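Long-range contacts in L-ornithine N(5)-monooxygenase (Pseudomonas aeruginosa, PDB 3S5W), which hydroxylates the side-chain nitrogen of L-ornithine with FAD, NADPH and molecular oxygen, the first step toward the hydroxamate groups of the siderophore pyoverdin: residues 396-401 / 420-425; 34-39 / 184-189; 101-106 / 127-132. All coordinates share one frame; numbering follows the deposited sequence.

Contact 1: 396-401 / 420-425; sequences IGRDYR and ASHGLS. With PO4 (phosphate ion), chain G.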
loop_
_atom_site.group_PDB
_atom_site.type_symbol
_atom_site.label_atom_id
_atom_site.label_comp_id
_atom_site.label_asym_id
_atom_site.label_seq_id
_atom_site.Cartn_x
_atom_site.Cartn_y
_atom_site.Cartn_z
ATOM N N ILE A 396 -1.027 20.021 -2.653
ATOM C CA ILE A 396 -2.397 19.472 -2.650
ATOM C C ILE A 396 -3.362 20.192 -1.664
ATOM O O ILE A 396 -2.958 20.597 -0.552
ATOM C CB ILE A 396 -2.310 17.943 -2.322
ATOM C CG1 ILE A 396 -3.577 17.198 -2.738
ATOM C CG2 ILE A 396 -1.968 17.720 -0.846
ATOM C CD1 ILE A 396 -3.394 15.673 -2.725
ATOM N N GLY A 397 -4.625 20.339 -2.062
ATOM C CA GLY A 397 -5.629 20.987 -1.220
ATOM C C GLY A 397 -6.082 20.068 -0.081
ATOM O O GLY A 397 -5.806 18.865 -0.093
ATOM N N ARG A 398 -6.787 20.632 0.890
ATOM C CA ARG A 398 -7.435 19.839 1.948
ATOM C C ARG A 398 -8.294 18.727 1.336
ATOM O O ARG A 398 -8.243 17.576 1.799
ATOM C CB ARG A 398 -8.293 20.733 2.840
ATOM C CG ARG A 398 -9.052 20.003 3.979
ATOM C CD ARG A 398 -8.124 19.151 4.887
ATOM N NE ARG A 398 -8.904 18.349 5.844
ATOM C CZ ARG A 398 -9.498 17.179 5.561
ATOM N NH1 ARG A 398 -9.369 16.617 4.354
ATOM N NH2 ARG A 398 -10.175 16.522 6.506
ATOM N N ASP A 399 -9.044 19.068 0.276
ATOM C CA ASP A 399 -9.915 18.105 -0.424
ATOM C C ASP A 399 -9.210 17.138 -1.407
ATOM O O ASP A 399 -9.869 16.463 -2.201
ATOM C CB ASP A 399 -11.070 18.851 -1.129
ATOM C CG ASP A 399 -10.573 19.764 -2.272
ATOM O OD1 ASP A 399 -9.344 19.957 -2.384
ATOM O OD2 ASP A 399 -11.421 20.275 -3.034
ATOM N N TYR A 400 -7.884 17.083 -1.340
ATOM C CA TYR A 400 -7.035 16.160 -2.105
ATOM C C TYR A 400 -6.891 16.556 -3.595
ATOM O O TYR A 400 -6.391 15.789 -4.388
ATOM C CB TYR A 400 -7.483 14.691 -1.957
ATOM C CG TYR A 400 -7.487 14.258 -0.510
ATOM C CD1 TYR A 400 -6.304 13.799 0.096
ATOM C CD2 TYR A 400 -8.659 14.333 0.261
ATOM C CE1 TYR A 400 -6.278 13.405 1.460
ATOM C CE2 TYR A 400 -8.649 13.940 1.626
ATOM C CZ TYR A 400 -7.437 13.475 2.204
ATOM O OH TYR A 400 -7.392 13.083 3.529
ATOM N N ARG A 401 -7.284 17.783 -3.914
ATOM C CA ARG A 401 -7.195 18.293 -5.280
ATOM C C ARG A 401 -5.846 18.972 -5.498
ATOM O O ARG A 401 -5.424 19.810 -4.682
ATOM C CB ARG A 401 -8.342 19.277 -5.523
ATOM C CG ARG A 401 -8.445 19.673 -6.968
ATOM C CD ARG A 401 -9.741 20.332 -7.206
ATOM N NE ARG A 401 -9.713 21.010 -8.489
ATOM C CZ ARG A 401 -10.679 21.812 -8.907
ATOM N NH1 ARG A 401 -11.740 22.027 -8.128
ATOM N NH2 ARG A 401 -10.586 22.388 -10.107
ATOM N N ALA A 420 2.522 13.960 4.049
ATOM C CA ALA A 420 3.188 15.184 4.567
ATOM C C ALA A 420 2.213 16.244 5.081
ATOM O O ALA A 420 2.510 16.948 6.048
ATOM C CB ALA A 420 4.172 15.791 3.530
ATOM N N SER A 421 1.039 16.328 4.478
ATOM C CA SER A 421 0.058 17.358 4.840
ATOM C C SER A 421 -1.187 16.843 5.564
ATOM O O SER A 421 -1.904 17.614 6.207
ATOM C CB SER A 421 -0.380 18.118 3.580
ATOM O OG SER A 421 -0.879 17.246 2.568
ATOM N N HIS A 422 -1.501 15.567 5.386
ATOM C CA HIS A 422 -2.773 15.019 5.889
ATOM C C HIS A 422 -2.586 13.930 6.953
ATOM O O HIS A 422 -3.559 13.486 7.540
ATOM C CB HIS A 422 -3.585 14.401 4.728
ATOM C CG HIS A 422 -4.122 15.410 3.767
ATOM N ND1 HIS A 422 -5.464 15.720 3.685
ATOM C CD2 HIS A 422 -3.495 16.191 2.859
ATOM C CE1 HIS A 422 -5.643 16.624 2.733
ATOM N NE2 HIS A 422 -4.462 16.938 2.229
ATOM N N GLY A 423 -1.363 13.478 7.168
ATOM C CA GLY A 423 -1.078 12.659 8.327
ATOM C C GLY A 423 -0.845 11.193 8.019
ATOM O O GLY A 423 -0.945 10.759 6.867
ATOM N N LEU A 424 -0.556 10.430 9.076
ATOM C CA LEU A 424 -0.193 9.015 8.945
ATOM C C LEU A 424 -1.321 8.101 8.443
ATOM O O LEU A 424 -1.049 6.976 7.993
ATOM C CB LEU A 424 0.425 8.493 10.270
ATOM C CG LEU A 424 1.835 9.054 10.507
ATOM C CD1 LEU A 424 2.224 8.955 11.972
ATOM C CD2 LEU A 424 2.871 8.349 9.691
ATOM N N SER A 425 -2.572 8.565 8.479
ATOM C CA SER A 425 -3.653 7.776 7.918
ATOM C C SER A 425 -3.577 7.732 6.378
ATOM O O SER A 425 -4.274 6.941 5.733
ATOM C CB SER A 425 -5.011 8.368 8.311
ATOM O OG SER A 425 -5.254 8.148 9.672
HETATM P P PO4 G . -12.982 24.936 -10.007
HETATM O O1 PO4 G . -13.631 23.765 -9.288
HETATM O O2 PO4 G . -12.277 24.435 -11.255
HETATM O O3 PO4 G . -14.055 25.932 -10.376
HETATM O O4 PO4 G . -11.977 25.623 -9.106
#

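Contact 2: 34-39 / 184-189; sequences IGVGFG and LVVSPG. With FAD (flavin-adenine dinucleotide), chain C.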
loop_
_atom_site.group_PDB
_atom_site.type_symbol
_atom_site.label_atom_id
_atom_site.label_comp_id
_atom_site.label_asym_id
_atom_site.label_seq_id
_atom_site.Cartn_x
_atom_site.Cartn_y
_atom_site.Cartn_z
ATOM N N ILE A 34 -12.515 9.613 -14.282
ATOM C CA ILE A 34 -11.775 8.380 -14.442
ATOM C C ILE A 34 -10.785 8.267 -13.278
ATOM O O ILE A 34 -10.170 9.250 -12.901
ATOM C CB ILE A 34 -11.046 8.290 -15.816
ATOM C CG1 ILE A 34 -12.071 8.371 -16.953
ATOM C CG2 ILE A 34 -10.210 6.978 -15.933
ATOM C CD1 ILE A 34 -11.430 8.271 -18.355
ATOM N N GLY A 35 -10.658 7.051 -12.739
ATOM C CA GLY A 35 -9.705 6.772 -11.679
ATOM C C GLY A 35 -8.601 5.856 -12.137
ATOM O O GLY A 35 -8.839 4.899 -12.867
ATOM N N VAL A 36 -7.382 6.171 -11.713
ATOM C CA VAL A 36 -6.256 5.296 -11.909
ATOM C C VAL A 36 -6.183 4.404 -10.661
ATOM O O VAL A 36 -5.887 4.908 -9.548
ATOM C CB VAL A 36 -4.954 6.088 -12.045
ATOM C CG1 VAL A 36 -3.793 5.142 -12.331
ATOM C CG2 VAL A 36 -5.085 7.160 -13.126
ATOM N N GLY A 37 -6.458 3.117 -10.859
ATOM C CA GLY A 37 -6.496 2.108 -9.794
ATOM C C GLY A 37 -7.905 1.844 -9.286
ATOM O O GLY A 37 -8.773 2.731 -9.286
ATOM N N PHE A 38 -8.139 0.608 -8.866
ATOM C CA PHE A 38 -9.384 0.280 -8.189
ATOM C C PHE A 38 -9.052 -0.546 -6.941
ATOM O O PHE A 38 -9.634 -1.608 -6.704
ATOM C CB PHE A 38 -10.369 -0.467 -9.115
ATOM C CG PHE A 38 -11.822 -0.321 -8.697
ATOM C CD1 PHE A 38 -12.310 0.923 -8.253
ATOM C CD2 PHE A 38 -12.697 -1.403 -8.749
ATOM C CE1 PHE A 38 -13.641 1.093 -7.887
ATOM C CE2 PHE A 38 -14.049 -1.253 -8.380
ATOM C CZ PHE A 38 -14.514 0.005 -7.937
ATOM N N GLY A 39 -8.075 -0.061 -6.177
ATOM C CA GLY A 39 -7.815 -0.594 -4.830
ATOM C C GLY A 39 -8.748 0.077 -3.820
ATOM O O GLY A 39 -9.662 0.841 -4.198
ATOM N N LEU A 184 -10.140 13.541 -12.874
ATOM C CA LEU A 184 -9.271 12.396 -12.685
ATOM C C LEU A 184 -8.998 12.176 -11.202
ATOM O O LEU A 184 -8.772 13.135 -10.464
ATOM C CB LEU A 184 -7.928 12.641 -13.373
ATOM C CG LEU A 184 -6.879 11.522 -13.430
ATOM C CD1 LEU A 184 -7.269 10.354 -14.352
ATOM C CD2 LEU A 184 -5.557 12.119 -13.878
ATOM N N VAL A 185 -8.981 10.908 -10.788
ATOM C CA VAL A 185 -8.507 10.594 -9.424
ATOM C C VAL A 185 -7.360 9.573 -9.523
ATOM O O VAL A 185 -7.508 8.525 -10.118
ATOM C CB VAL A 185 -9.668 10.216 -8.451
ATOM C CG1 VAL A 185 -10.422 8.979 -8.932
ATOM C CG2 VAL A 185 -9.143 9.993 -7.008
ATOM N N VAL A 186 -6.200 9.938 -8.996
ATOM C CA VAL A 186 -4.990 9.127 -9.127
ATOM C C VAL A 186 -4.724 8.375 -7.809
ATOM O O VAL A 186 -4.311 8.992 -6.835
ATOM C CB VAL A 186 -3.765 10.001 -9.498
ATOM C CG1 VAL A 186 -2.528 9.152 -9.616
ATOM C CG2 VAL A 186 -4.003 10.713 -10.864
ATOM N N SER A 187 -4.955 7.065 -7.806
ATOM C CA SER A 187 -4.795 6.221 -6.586
ATOM C C SER A 187 -4.045 4.919 -6.867
ATOM O O SER A 187 -4.598 3.829 -6.693
ATOM C CB SER A 187 -6.178 5.907 -6.021
ATOM O OG SER A 187 -6.938 7.093 -5.891
ATOM N N PRO A 188 -2.792 5.016 -7.363
ATOM C CA PRO A 188 -2.101 3.823 -7.850
ATOM C C PRO A 188 -1.279 3.058 -6.801
ATOM O O PRO A 188 -0.633 2.067 -7.136
ATOM C CB PRO A 188 -1.163 4.386 -8.934
ATOM C CG PRO A 188 -0.753 5.729 -8.340
ATOM C CD PRO A 188 -2.019 6.247 -7.651
ATOM N N GLY A 189 -1.295 3.526 -5.552
ATOM C CA GLY A 189 -0.572 2.858 -4.478
ATOM C C GLY A 189 0.902 3.208 -4.529
ATOM O O GLY A 189 1.302 4.057 -5.332
HETATM P PA FAD C . -3.512 0.081 -3.532
HETATM O O1A FAD C . -2.042 -0.090 -3.614
HETATM O O2A FAD C . -4.243 -0.925 -2.625
HETATM O O5B FAD C . -4.163 -0.035 -5.017
HETATM C C5B FAD C . -3.543 0.627 -6.095
HETATM C C4B FAD C . -4.130 -0.028 -7.333
HETATM O O4B FAD C . -3.652 0.678 -8.446
HETATM C C3B FAD C . -3.628 -1.461 -7.478
HETATM O O3B FAD C . -4.725 -2.352 -7.523
HETATM C C2B FAD C . -2.831 -1.459 -8.789
HETATM O O2B FAD C . -3.097 -2.608 -9.586
HETATM C C1B FAD C . -3.378 -0.249 -9.485
HETATM N N9A FAD C . -2.448 0.451 -10.365
HETATM C C8A FAD C . -1.168 0.912 -10.076
HETATM N N7A FAD C . -0.712 1.579 -11.178
HETATM C C5A FAD C . -1.692 1.559 -12.122
HETATM C C6A FAD C . -1.761 2.080 -13.413
HETATM N N6A FAD C . -0.837 2.954 -13.846
HETATM N N1A FAD C . -2.927 1.874 -14.146
HETATM C C2A FAD C . -4.013 1.192 -13.634
HETATM N N3A FAD C . -3.948 0.672 -12.346
HETATM C C4A FAD C . -2.798 0.859 -11.614
HETATM N N1 FAD C . -3.158 -0.632 5.481
HETATM C C2 FAD C . -3.946 -0.813 6.610
HETATM O O2 FAD C . -4.648 0.096 7.023
HETATM N N3 FAD C . -3.948 -2.017 7.283
HETATM C C4 FAD C . -3.187 -3.075 6.852
HETATM O O4 FAD C . -3.256 -4.156 7.463
HETATM C C4X FAD C . -2.372 -2.897 5.718
HETATM N N5 FAD C . -1.576 -3.940 5.267
HETATM C C5X FAD C . -0.765 -3.760 4.159
HETATM C C6 FAD C . 0.036 -4.822 3.715
HETATM C C7 FAD C . 0.859 -4.673 2.607
HETATM C C7M FAD C . 1.700 -5.856 2.196
HETATM C C8 FAD C . 0.904 -3.446 1.956
HETATM C C8M FAD C . 1.768 -3.213 0.750
HETATM C C9 FAD C . 0.113 -2.385 2.385
HETATM C C9A FAD C . -0.748 -2.531 3.482
HETATM N N10 FAD C . -1.549 -1.475 3.932
HETATM C C10 FAD C . -2.342 -1.660 5.059
HETATM C "C1'" FAD C . -1.528 -0.122 3.288
HETATM C "C2'" FAD C . -2.221 -0.060 1.911
HETATM O "O2'" FAD C . -1.555 1.018 1.245
HETATM C "C3'" FAD C . -3.697 0.262 2.093
HETATM O "O3'" FAD C . -4.364 -0.716 2.916
HETATM C "C4'" FAD C . -4.447 0.296 0.737
HETATM O "O4'" FAD C . -4.126 -0.874 -0.006
HETATM C "C5'" FAD C . -4.228 1.589 -0.091
HETATM O "O5'" FAD C . -5.234 1.620 -1.086
HETATM P P FAD C . -5.032 2.333 -2.525
HETATM O O1P FAD C . -6.268 1.982 -3.316
HETATM O O2P FAD C . -4.749 3.786 -2.257
HETATM O O3P FAD C . -3.743 1.607 -3.122
HETATM O O HOH W 1 -6.996 2.580 -5.791
#

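Contact 3: 101-106 / 127-132; sequences YSFVNY and MEFNDY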
loop_
_atom_site.group_PDB
_atom_site.type_symbol
_atom_site.label_atom_id
_atom_site.label_comp_id
_atom_site.label_asym_id
_atom_site.label_seq_id
_atom_site.Cartn_x
_atom_site.Cartn_y
_atom_site.Cartn_z
ATOM N N TYR A 101 -21.973 -2.283 2.380
ATOM C CA TYR A 101 -20.583 -2.676 2.123
ATOM C C TYR A 101 -19.708 -2.730 3.372
ATOM O O TYR A 101 -18.503 -2.772 3.229
ATOM C CB TYR A 101 -19.930 -1.739 1.063
ATOM C CG TYR A 101 -20.780 -1.685 -0.183
ATOM C CD1 TYR A 101 -21.058 -2.833 -0.907
ATOM C CD2 TYR A 101 -21.349 -0.475 -0.596
ATOM C CE1 TYR A 101 -21.887 -2.779 -2.067
ATOM C CE2 TYR A 101 -22.148 -0.401 -1.730
ATOM C CZ TYR A 101 -22.405 -1.546 -2.456
ATOM O OH TYR A 101 -23.190 -1.438 -3.568
ATOM N N SER A 102 -20.309 -2.717 4.567
ATOM C CA SER A 102 -19.517 -2.860 5.796
ATOM C C SER A 102 -18.932 -4.274 5.871
ATOM O O SER A 102 -19.455 -5.234 5.265
ATOM C CB SER A 102 -20.370 -2.572 7.033
ATOM O OG SER A 102 -21.346 -3.589 7.211
ATOM N N PHE A 103 -17.834 -4.415 6.604
ATOM C CA PHE A 103 -17.286 -5.735 6.804
ATOM C C PHE A 103 -18.319 -6.624 7.537
ATOM O O PHE A 103 -18.426 -7.816 7.251
ATOM C CB PHE A 103 -15.952 -5.649 7.565
ATOM C CG PHE A 103 -15.208 -6.945 7.628
ATOM C CD1 PHE A 103 -14.399 -7.370 6.550
ATOM C CD2 PHE A 103 -15.261 -7.735 8.790
ATOM C CE1 PHE A 103 -13.695 -8.579 6.622
ATOM C CE2 PHE A 103 -14.541 -8.940 8.873
ATOM C CZ PHE A 103 -13.752 -9.362 7.788
ATOM N N VAL A 104 -19.088 -6.048 8.451
ATOM C CA VAL A 104 -20.093 -6.864 9.172
ATOM C C VAL A 104 -21.153 -7.380 8.186
ATOM O O VAL A 104 -21.548 -8.542 8.238
ATOM C CB VAL A 104 -20.673 -6.134 10.386
ATOM C CG1 VAL A 104 -21.771 -6.961 11.088
ATOM C CG2 VAL A 104 -19.572 -5.814 11.375
ATOM N N ASN A 105 -21.586 -6.528 7.263
ATOM C CA ASN A 105 -22.586 -6.989 6.293
ATOM C C ASN A 105 -22.030 -8.053 5.361
ATOM O O ASN A 105 -22.704 -9.048 5.057
ATOM C CB ASN A 105 -23.240 -5.854 5.515
ATOM C CG ASN A 105 -24.569 -6.305 4.911
ATOM O OD1 ASN A 105 -25.393 -6.882 5.613
ATOM N ND2 ASN A 105 -24.742 -6.106 3.609
ATOM N N TYR A 106 -20.768 -7.859 4.950
ATOM C CA TYR A 106 -20.049 -8.827 4.172
ATOM C C TYR A 106 -20.073 -10.217 4.841
ATOM O O TYR A 106 -20.385 -11.223 4.185
ATOM C CB TYR A 106 -18.611 -8.317 3.903
ATOM C CG TYR A 106 -17.637 -9.425 3.649
ATOM C CD1 TYR A 106 -16.788 -9.875 4.660
ATOM C CD2 TYR A 106 -17.563 -10.038 2.401
ATOM C CE1 TYR A 106 -15.920 -10.918 4.437
ATOM C CE2 TYR A 106 -16.667 -11.079 2.163
ATOM C CZ TYR A 106 -15.853 -11.507 3.179
ATOM O OH TYR A 106 -14.973 -12.535 2.958
ATOM N N MET A 127 -6.065 -12.282 4.002
ATOM C CA MET A 127 -6.741 -13.065 2.949
ATOM C C MET A 127 -8.257 -12.854 3.037
ATOM O O MET A 127 -8.933 -12.793 2.021
ATOM C CB MET A 127 -6.443 -14.581 3.034
ATOM C CG MET A 127 -4.988 -14.991 2.790
ATOM S SD MET A 127 -4.730 -16.823 2.701
ATOM C CE MET A 127 -4.766 -17.079 0.912
ATOM N N GLU A 128 -8.794 -12.754 4.248
ATOM C CA GLU A 128 -10.248 -12.476 4.380
ATOM C C GLU A 128 -10.557 -11.040 3.978
ATOM O O GLU A 128 -11.563 -10.770 3.347
ATOM C CB GLU A 128 -10.764 -12.767 5.787
ATOM C CG GLU A 128 -12.317 -12.645 5.888
ATOM C CD GLU A 128 -12.879 -13.050 7.258
ATOM O OE1 GLU A 128 -12.144 -13.005 8.265
ATOM O OE2 GLU A 128 -14.068 -13.418 7.326
ATOM N N PHE A 129 -9.685 -10.095 4.337
ATOM C CA PHE A 129 -9.972 -8.728 3.924
ATOM C C PHE A 129 -9.883 -8.591 2.389
ATOM O O PHE A 129 -10.604 -7.808 1.812
ATOM C CB PHE A 129 -9.041 -7.742 4.602
ATOM C CG PHE A 129 -9.570 -6.340 4.603
ATOM C CD1 PHE A 129 -10.566 -5.971 5.498
ATOM C CD2 PHE A 129 -9.073 -5.397 3.730
ATOM C CE1 PHE A 129 -11.065 -4.654 5.524
ATOM C CE2 PHE A 129 -9.574 -4.075 3.743
ATOM C CZ PHE A 129 -10.561 -3.715 4.644
ATOM N N ASN A 130 -8.973 -9.348 1.763
ATOM C CA ASN A 130 -8.878 -9.434 0.293
ATOM C C ASN A 130 -10.215 -9.920 -0.315
ATOM O O ASN A 130 -10.714 -9.355 -1.276
ATOM C CB ASN A 130 -7.734 -10.381 -0.138
ATOM C CG ASN A 130 -7.718 -10.630 -1.648
ATOM O OD1 ASN A 130 -7.537 -9.695 -2.450
ATOM N ND2 ASN A 130 -7.930 -11.892 -2.045
ATOM N N ASP A 131 -10.785 -10.971 0.265
ATOM C CA ASP A 131 -12.077 -11.495 -0.192
ATOM C C ASP A 131 -13.185 -10.442 -0.024
ATOM O O ASP A 131 -14.033 -10.291 -0.897
ATOM C CB ASP A 131 -12.432 -12.766 0.584
ATOM C CG ASP A 131 -13.573 -13.510 -0.043
ATOM O OD1 ASP A 131 -13.331 -14.118 -1.089
ATOM O OD2 ASP A 131 -14.700 -13.472 0.500
ATOM N N TYR A 132 -13.148 -9.703 1.091
ATOM C CA TYR A 132 -14.083 -8.608 1.354
ATOM C C TYR A 132 -13.973 -7.508 0.276
ATOM O O TYR A 132 -14.975 -7.034 -0.245
ATOM C CB TYR A 132 -13.815 -8.010 2.750
ATOM C CG TYR A 132 -14.348 -6.622 2.974
ATOM C CD1 TYR A 132 -15.720 -6.382 3.041
ATOM C CD2 TYR A 132 -13.472 -5.534 3.177
ATOM C CE1 TYR A 132 -16.207 -5.110 3.276
ATOM C CE2 TYR A 132 -13.966 -4.235 3.386
ATOM C CZ TYR A 132 -15.327 -4.054 3.437
ATOM O OH TYR A 132 -15.834 -2.823 3.641
#

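Contact 1: 396-401 / 420-425
His422 reaches from the end of helix 419-422 into the turn 397-400, meeting it with a face and an edge. Over one face of its imidazole lies the phenol ring of Tyr400 in an offset stack, centroids 4.3 Å apart and planes inclined by 28°. At the imidazole edge, NE2 of His422 makes a weak, bent hydrogen bond to O of Gly397 (3.3 Å, 134° at the hydrogen). Beside it, CE1 of His422 comes within 2.9 Å of O of Arg398, a polarised C-H approaching a carbonyl oxygen. CG2 of Ile396 adds an apolar neighbour at this same edge, 3.6 Å from OG of Ser421.

A type I beta turn, closed by the bond from Tyr400 N to Gly397 O, presents both acceptors, so Gly397 O serves turn and histidine at once. Tyr400 has CG beside its own backbone N (chi1 -58°), which lays the ring against the imidazole. Farther out, Arg398 bends at chi2 and crosses near ND1 of His422. That charge is met by salt bridges to Asp283 and Glu438, joining the turn to helices 279-287 and 432-447; the Tyr286 ring of the former also meets the imidazole. Arg401 gives nearly straight hydrogen bonds from NH1 and NH2 to O1 and O2 of a phosphate, probably from the crystallisation liquor, that His446 also holds.

With carbonyl oxygens at NE2 and CE1, the imidazole edge faces partial negative charge; this would favour a proton on NE2, while the nearby arginine probably disfavours a second one on ND1.

Contact 2: 34-39 / 184-189
Val36 pairs with Val186 at the ends of two parallel strands, 34-36 and 184-186, whose axes approach to 4.7 Å and diverge by only 14°. The tight part of the contact is this backbone ladder. Val185 is gripped on both its N and its O: its N gives a hydrogen bond to O of Ile34 (2.9 Å), and its O receives one from N of Val36 (2.8 Å). The bond from Ser187 N to Val36 O closes the ladder, the N lying in the carbonyl plane. Gly35 suits its place because CG1 of Val185 packs directly on its CA at 3.6 Å, on the face covered by helix 40-56. On the other face the apolar packing is looser: CG2 of Val36 touches CD1 of Leu184 at 4.1 Å, and the methyls of Val36 and Val186 are slightly farther apart.

The strand 30-36, its glycine-rich turn and helix 40-56 form the beta-alpha start of a Rossmann-type dinucleotide fold, and FAD is bound where the two strands end. CG1 of Val36, anti to its backbone N (chi1 -177°), points at the adenine, while CB of Pro188 packs near N7A of FAD. Gly37 and Gly39 keep this turn bare, as Gly189 does the chain after strand 184-186: CA of Gly37 lies 3.5 Å from O4B of FAD and CA of Gly189 3.4 Å from O1A, closeness that glycine permits.

Past the ladder the chains part, and a water takes over. It accepts from Gly39 N and donates to Ser187 O and to O1P of FAD, the last at 2.6 Å, bridging strand end, helix start and diphosphate. OG of Ser187 turns instead to Asn42 of helix 40-56, whose amide nitrogen also binds O of Gly37.

Contact 3: 101-106 / 127-132
The Tyr132 ring receives the edge of Phe103 on one face, CD1 of Phe103 lying 3.7 Å from CG of Tyr132, in an edge-to-face pair with planes at 73°. At its own edge Tyr132 turns toward Tyr106, making a second, offset edge-to-face pair on the face of that ring (planes at 68°). The same face of Tyr106 carries CA of Tyr132 in a CH-pi contact, 3.8 Å from the centroid. CD1 of Tyr106 lies over one face of the Phe103 ring, toward its rim. At the Phe103 edge, CZ meets the carboxylate carbon of Glu128 at 3.8 Å; separately, CD1 touches Phe129.

Tyrosine suits both positions because each ring packs while its hydroxyl bonds. Tyr132 OH donates to O of Tyr101 (2.7 Å), nearly in line with the carbonyl, and is also hydrogen-bonded to N of Leu91. Tyr106 OH donates to OD2 of Asp131 (2.6 Å), using the anti lone pair of that oxygen. Arg112 bonds Tyr106 OH as well and forms a salt bridge with Glu128, probably offsetting the negative charge of Glu128 and Asp131. CG of Tyr106 stands anti to its backbone N (chi1 155°), extending the ring across to helix 126-137.

Ser102 is the N-cap of helix 103-109, its OG accepting from Asn105 N. The whole is an aromatic cluster between two helices, backed by Phe129 against Trp72 and Leu429 of the FAD site.

Overall arrangement
Contact 2 is nearest to the cofactor: its strand ends touch FAD directly at the adenine and diphosphate. Contacts 1 and 3 lie farther from it. In contact 1, the side chain of Tyr400 is about 10 Å from FAD and about 13 Å from the bound hydroxyornithine; in contact 3, the side chain of Phe129 is about 6 Å from FAD and about 11 Å from that product. The centres of contacts 1 and 2 are about 16 Å apart, those of contacts 2 and 3 about 21 Å, and those of contacts 1 and 3 about 27 Å; none touches another. Along the chain, contact 3 is nested within the loop closed by contact 2, whereas contact 1 follows both.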